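Local atomic coordinates of 2-keto-3-deoxygluconate kinase (Thermotoga maritima, PDB entry 2AFB), a protein that probably phosphorylates 2-keto-3-deoxygluconate at the expense of ATP, as a sugar kinase of the pfkB (ribokinase-like) family. Residues Leu332-Glu335 against Glu336-Leu340. Numbering follows the deposited sequence.
Sequences LSIE and EIEKL. With CA (calcium ion), chain G.
Ser333 and Glu336 form a capping box that opens helix 334-341, close to the C-terminal end of the chain. With OG set between its own backbone N and carbonyl carbon (chi1 69°), Ser333 accepts from Glu336 N, OG to N 3.2 Å. In return, Ser333 N donates to Glu336 OE1 over 3.2 Å, fairly straight at the hydrogen but reaching the oxygen from above the carboxylate plane. The packing is tight on the inner side: Leu332 CD1 lies 3.9 Å from Ile337 CG1, the two side chains crossing at about a right angle, and Ile337 continues onto Phe314 and Ala318 of helix 308-322. One turn on, Glu338 N donates to Ile334 O at 2.9 Å, almost in line with the carbonyl. The side chains of Ile334 and Glu338 run side by side, pointing the same way, and the Glu338 carboxylate grips a calcium ion with both oxygens, OE1 at 2.6 Å and OE2 at 2.5 Å, together with His8 of the N-terminal expression tag and a water. The solvent side is looser; there Glu335 and Lys339 are exposed and meet mainly through the backbone. Glu336 OE2 also forms a salt bridge with Arg32 of the second subunit. With an alanine in place of Glu336, Ser333 N would probably lose its acceptor and Arg32 this carboxylate. One carboxylate thus serves both the helix cap, through OE1, and the contact with the second subunit, through OE2.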
loop_
_atom_site.group_PDB
_atom_site.type_symbol
_atom_site.label_atom_id
_atom_site.label_comp_id
_atom_site.label_asym_id
_atom_site.label_seq_id
_atom_site.Cartn_x
_atom_site.Cartn_y
_atom_site.Cartn_z
ATOM N N LEU A 332 1.819 11.006 22.137
ATOM C CA LEU A 332 2.910 11.289 23.052
ATOM C C LEU A 332 2.470 10.959 24.460
ATOM O O LEU A 332 1.277 11.078 24.782
ATOM C CB LEU A 332 3.276 12.776 22.982
ATOM C CG LEU A 332 4.182 13.211 21.829
ATOM C CD1 LEU A 332 4.486 14.712 21.948
ATOM C CD2 LEU A 332 5.436 12.400 21.765
ATOM N N SER A 333 3.426 10.498 25.265
ATOM C CA SER A 333 3.301 10.388 26.719
ATOM C C SER A 333 4.050 11.521 27.415
ATOM O O SER A 333 4.960 12.105 26.862
ATOM C CB SER A 333 3.888 9.061 27.216
ATOM O OG SER A 333 5.285 9.066 27.072
ATOM N N ILE A 334 3.684 11.790 28.661
ATOM C CA ILE A 334 4.372 12.782 29.485
ATOM C C ILE A 334 5.877 12.456 29.572
ATOM O O ILE A 334 6.743 13.328 29.385
ATOM C CB ILE A 334 3.722 12.852 30.913
ATOM C CG1 ILE A 334 2.260 13.260 30.784
ATOM C CG2 ILE A 334 4.458 13.876 31.819
ATOM C CD1 ILE A 334 1.420 12.853 31.989
ATOM N N GLU A 335 6.170 11.177 29.789
ATOM C CA GLU A 335 7.520 10.718 29.962
ATOM C C GLU A 335 8.404 11.042 28.759
ATOM O O GLU A 335 9.534 11.431 28.944
ATOM C CB GLU A 335 7.527 9.215 30.221
ATOM C CG GLU A 335 8.961 8.601 30.289
ATOM C CD GLU A 335 9.032 7.071 30.716
ATOM O OE1 GLU A 335 7.967 6.410 30.823
ATOM O OE2 GLU A 335 10.169 6.545 30.960
ATOM N N GLU A 336 7.892 10.809 27.550
ATOM C CA GLU A 336 8.615 11.043 26.296
ATOM C C GLU A 336 9.001 12.499 26.128
ATOM O O GLU A 336 10.138 12.823 25.784
ATOM C CB GLU A 336 7.764 10.576 25.081
ATOM C CG GLU A 336 7.770 9.033 24.969
ATOM C CD GLU A 336 6.720 8.417 23.956
ATOM O OE1 GLU A 336 5.786 9.139 23.510
ATOM O OE2 GLU A 336 6.836 7.185 23.649
ATOM N N ILE A 337 8.043 13.378 26.376
ATOM C CA ILE A 337 8.278 14.817 26.348
ATOM C C ILE A 337 9.309 15.238 27.402
ATOM O O ILE A 337 10.251 15.973 27.106
ATOM C CB ILE A 337 6.941 15.577 26.579
ATOM C CG1 ILE A 337 5.908 15.152 25.555
ATOM C CG2 ILE A 337 7.168 17.115 26.617
ATOM C CD1 ILE A 337 4.555 15.699 25.803
ATOM N N GLU A 338 9.127 14.805 28.649
ATOM C CA GLU A 338 10.084 15.152 29.690
ATOM C C GLU A 338 11.486 14.692 29.369
ATOM O O GLU A 338 12.442 15.396 29.669
ATOM C CB GLU A 338 9.700 14.534 31.034
ATOM C CG GLU A 338 8.536 15.233 31.697
ATOM C CD GLU A 338 8.096 14.571 33.009
ATOM O OE1 GLU A 338 8.495 13.391 33.280
ATOM O OE2 GLU A 338 7.341 15.254 33.767
ATOM N N LYS A 339 11.600 13.507 28.772
ATOM C CA LYS A 339 12.885 12.923 28.397
ATOM C C LYS A 339 13.647 13.840 27.416
ATOM O O LYS A 339 14.863 14.043 27.518
ATOM C CB LYS A 339 12.656 11.538 27.763
ATOM C CG LYS A 339 13.937 10.765 27.380
ATOM C CD LYS A 339 14.816 10.467 28.592
ATOM C CE LYS A 339 16.177 9.904 28.180
ATOM N NZ LYS A 339 16.005 8.639 27.414
ATOM N N LEU A 340 12.920 14.421 26.474
ATOM C CA LEU A 340 13.523 15.350 25.523
ATOM C C LEU A 340 13.895 16.654 26.237
ATOM O O LEU A 340 15.033 17.073 26.199
ATOM C CB LEU A 340 12.570 15.623 24.361
ATOM C CG LEU A 340 13.127 16.600 23.325
ATOM C CD1 LEU A 340 14.456 16.144 22.788
ATOM C CD2 LEU A 340 12.117 16.771 22.241
HETATM CA CA CA G . 6.953 13.287 35.329
HETATM O O HOH W 1 8.097 11.871 37.552
#